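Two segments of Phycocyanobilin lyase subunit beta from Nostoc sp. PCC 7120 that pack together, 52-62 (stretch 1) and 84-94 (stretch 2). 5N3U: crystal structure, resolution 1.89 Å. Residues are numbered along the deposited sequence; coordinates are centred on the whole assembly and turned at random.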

# COMPACT_ATOMS: atom_id res chain seq x y z
N ALA B 52 -13.11 14.74 -13.00
CA ALA B 52 -13.73 15.14 -11.74
C ALA B 52 -12.85 16.15 -11.02
O ALA B 52 -13.34 17.12 -10.43
N SER B 53 -11.56 15.93 -11.07
CA SER B 53 -10.61 16.81 -10.39
C SER B 53 -10.67 18.21 -11.05
O SER B 53 -10.83 19.21 -10.36
N THR B 54 -10.54 18.26 -12.39
CA THR B 54 -10.68 19.54 -13.11
C THR B 54 -11.94 20.31 -12.71
O THR B 54 -11.87 21.51 -12.44
N ALA B 55 -13.06 19.63 -12.66
CA ALA B 55 -14.27 20.18 -12.18
C ALA B 55 -14.15 20.75 -10.77
O ALA B 55 -14.66 21.85 -10.47
N LEU B 56 -13.49 20.02 -9.87
CA LEU B 56 -13.38 20.52 -8.52
C LEU B 56 -12.53 21.75 -8.49
O LEU B 56 -12.86 22.70 -7.77
N VAL B 57 -11.47 21.75 -9.24
CA VAL B 57 -10.56 22.84 -9.23
C VAL B 57 -11.29 24.09 -9.73
O VAL B 57 -11.08 25.17 -9.21
N GLN B 58 -12.16 23.93 -10.72
CA GLN B 58 -12.84 25.12 -11.30
C GLN B 58 -13.76 25.66 -10.26
O GLN B 58 -13.81 26.84 -10.07
N LEU B 59 -14.42 24.81 -9.51
CA LEU B 59 -15.20 25.30 -8.40
C LEU B 59 -14.38 26.05 -7.37
O LEU B 59 -14.86 26.96 -6.80
N GLY B 60 -13.16 25.61 -7.09
CA GLY B 60 -12.21 26.36 -6.28
C GLY B 60 -12.46 26.32 -4.77
O GLY B 60 -12.83 25.28 -4.22
N GLU B 61 -12.29 27.46 -4.10
CA GLU B 61 -12.42 27.55 -2.61
C GLU B 61 -13.60 26.88 -2.00
O GLU B 61 -13.51 26.28 -0.92
N VAL B 62 -14.76 27.03 -2.63
CA VAL B 62 -15.96 26.50 -2.03
C VAL B 62 -15.90 24.93 -1.79
O VAL B 62 -16.59 24.39 -0.91
N ARG B 84 -3.90 16.12 -5.05
CA ARG B 84 -3.59 16.88 -6.24
C ARG B 84 -4.60 18.06 -6.48
O ARG B 84 -4.22 19.15 -6.91
N THR B 85 -5.85 17.81 -6.23
CA THR B 85 -6.89 18.74 -6.40
C THR B 85 -6.77 19.85 -5.39
O THR B 85 -6.81 21.04 -5.76
N LEU B 86 -6.56 19.52 -4.13
CA LEU B 86 -6.23 20.56 -3.14
C LEU B 86 -5.03 21.36 -3.48
O LEU B 86 -5.04 22.59 -3.29
N ALA B 87 -3.96 20.73 -3.98
CA ALA B 87 -2.76 21.43 -4.34
C ALA B 87 -3.08 22.41 -5.51
O ALA B 87 -2.66 23.53 -5.47
N ALA B 88 -3.86 21.98 -6.49
CA ALA B 88 -4.18 22.86 -7.65
C ALA B 88 -5.09 24.02 -7.27
O ALA B 88 -4.95 25.13 -7.80
N ILE B 89 -6.03 23.80 -6.35
CA ILE B 89 -6.87 24.88 -5.83
C ILE B 89 -6.01 25.86 -5.04
O ILE B 89 -6.24 27.06 -5.11
N ALA B 90 -5.02 25.35 -4.29
CA ALA B 90 -4.02 26.14 -3.60
C ALA B 90 -4.55 27.03 -2.44
O ALA B 90 -3.93 28.02 -2.09
N ASP B 91 -5.69 26.68 -1.89
CA ASP B 91 -6.22 27.33 -0.71
C ASP B 91 -5.33 26.88 0.45
O ASP B 91 -5.21 25.70 0.75
N PRO B 92 -4.74 27.84 1.19
CA PRO B 92 -3.80 27.52 2.27
C PRO B 92 -4.43 26.85 3.48
O PRO B 92 -3.70 26.35 4.34
N ARG B 93 -5.76 26.73 3.53
CA ARG B 93 -6.37 25.92 4.57
C ARG B 93 -6.02 24.43 4.45
O ARG B 93 -6.16 23.72 5.39
N ALA B 94 -5.51 24.02 3.31
CA ALA B 94 -5.08 22.64 3.07
C ALA B 94 -3.68 22.35 3.61
O ALA B 94 -3.20 21.24 3.46

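Two carboxylates of like charge lie close together at one end of this contact. Glu 61 OE2 is 3.3 Å from Asp 91 OD2, and no hydrogen bond joins these two acceptors. Arg 93 offsets part of this charge. Its NH2 forms a salt bridge to Asp 91 OD2 at 2.6 Å, and its NE donates to Asp 91 OD1 at 3.0 Å. The backbone also holds the aspartate, with Arg 93 N donating to Asp 91 OD1 at 2.9 Å. Asp 91 has a t chi1, and Arg 93 runs m, t, m along its first three chi angles. The CA-to-CB bonds of both point toward stretch 1. Arg 93 NH2 also comes within 3.4 Å of Glu 61 O, which sits at the edge of the guanidinium, near its plane.

Glu 61 starts sideways, but its end comes nearer to stretch 2. Its chi1 of -105° lies between wells, and chi2 is p. Glu 61 CG is 3.1 Å from Asp 91 OD2, a tight approach.

The two helices, 52-59 and 84-89, run in roughly the same direction at 33°, with axes 9.1 Å apart at closest approach. Ile 89 points toward stretch 1 and has the largest covered area of the contact. Its rotamer is m, t. Its CD1 lies 3.9 Å from Leu 56 O, its CG1 3.8 Å from Val 57 CA, and its CG2 3.8 Å from Gly 60 C. The isoleucine therefore packs largely against the backbone at the end of the first helix. Gly 60 has no side chain, and its positive phi by itself favours glycine.

Val 57, chi1 t, points sideways. Its CG2 still reaches stretch 2, at 3.7 Å from Ala 88 CB, 4.0 Å from Thr 85 CG2 and 4.2 Å from Ile 89 CG1. Ala 88 points toward stretch 1 and meets this methyl with its own. Leu 56, m, t, also points toward stretch 2. Its CB touches Thr 85 CG2 at 3.7 Å.

Thr 85, chi1 m, combines apolar and polar contacts. Its methyl packs on Leu 56 and Val 57, while its hydroxyl meets Ser 53. Ser 53, chi1 t, donates from OG to Thr 85 OG1 at 2.7 Å. This is the only hydrogen bond assigned across the stretches. Both residues point toward each other's stretch, and Ser 53 CA lies 5.8 Å from Thr 85 CA. Thr 85 OG1 has a further partner elsewhere in the structure.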

# COMPACT_ATOMS: atom_id res chain seq x y z
CB ALA B 52 -14.02 13.95 -10.87
CB SER B 53 -9.24 16.26 -10.47
OG SER B 53 -8.30 17.15 -9.87
CB THR B 54 -10.60 19.30 -14.62
OG1 THR B 54 -9.33 18.72 -14.86
CG2 THR B 54 -10.65 20.64 -15.42
CB ALA B 55 -15.37 19.13 -12.20
CB LEU B 56 -12.84 19.43 -7.56
CG LEU B 56 -13.91 18.39 -7.33
CD1 LEU B 56 -13.34 17.03 -6.90
CD2 LEU B 56 -14.96 18.78 -6.34
CB VAL B 57 -9.36 22.56 -10.09
CG1 VAL B 57 -8.48 23.76 -10.29
CG2 VAL B 57 -8.47 21.51 -9.48
CB GLN B 58 -13.59 24.79 -12.59
CG GLN B 58 -12.66 24.77 -13.82
CD GLN B 58 -13.25 24.02 -15.03
OE1 GLN B 58 -14.46 23.73 -15.06
NE2 GLN B 58 -12.40 23.73 -16.04
CB LEU B 59 -15.92 24.15 -7.72
CG LEU B 59 -17.16 23.57 -8.42
CD1 LEU B 59 -17.57 22.23 -7.89
CD2 LEU B 59 -18.35 24.51 -8.22
CB GLU B 61 -12.50 29.01 -2.14
CG GLU B 61 -11.23 29.49 -1.51
CD GLU B 61 -10.14 29.80 -2.52
OE1 GLU B 61 -10.46 30.38 -3.57
OE2 GLU B 61 -8.96 29.52 -2.23
CB VAL B 62 -17.22 26.86 -2.88
CG1 VAL B 62 -17.19 26.19 -4.26
CG2 VAL B 62 -18.49 26.50 -2.14
CB ARG B 84 -3.49 15.97 -7.46
CG ARG B 84 -2.83 16.64 -8.68
CD ARG B 84 -2.42 15.66 -9.79
NE ARG B 84 -1.85 14.40 -9.27
CZ ARG B 84 -2.44 13.21 -9.20
NH1 ARG B 84 -3.68 13.02 -9.55
NH2 ARG B 84 -1.76 12.17 -8.70
CB THR B 85 -8.21 18.05 -6.24
OG1 THR B 85 -8.31 17.00 -7.20
CG2 THR B 85 -9.33 18.98 -6.46
CB LEU B 86 -6.02 19.91 -1.75
CG LEU B 86 -7.24 19.44 -1.11
CD1 LEU B 86 -6.97 18.36 -0.06
CD2 LEU B 86 -8.07 20.61 -0.60
CB ALA B 87 -1.64 20.46 -4.80
CB ALA B 88 -4.89 22.01 -8.70
CB ILE B 89 -8.01 24.40 -4.98
CG1 ILE B 89 -8.95 23.60 -5.83
CG2 ILE B 89 -8.79 25.59 -4.38
CD1 ILE B 89 -10.04 22.91 -5.10
CB ALA B 90 -3.26 26.99 -4.64
CB ASP B 91 -7.67 26.91 -0.56
CG ASP B 91 -8.40 27.50 0.64
OD1 ASP B 91 -7.88 27.62 1.77
OD2 ASP B 91 -9.62 27.73 0.52
CB PRO B 92 -3.21 28.93 2.62
CG PRO B 92 -4.34 29.86 2.27
CD PRO B 92 -4.89 29.31 1.03
CB ARG B 93 -7.86 26.06 4.59
CG ARG B 93 -8.37 27.47 5.01
CD ARG B 93 -9.88 27.46 4.91
NE ARG B 93 -10.31 27.49 3.52
CZ ARG B 93 -11.57 27.34 3.12
NH1 ARG B 93 -12.54 27.24 3.99
NH2 ARG B 93 -11.86 27.33 1.83
CB ALA B 94 -5.12 22.40 1.56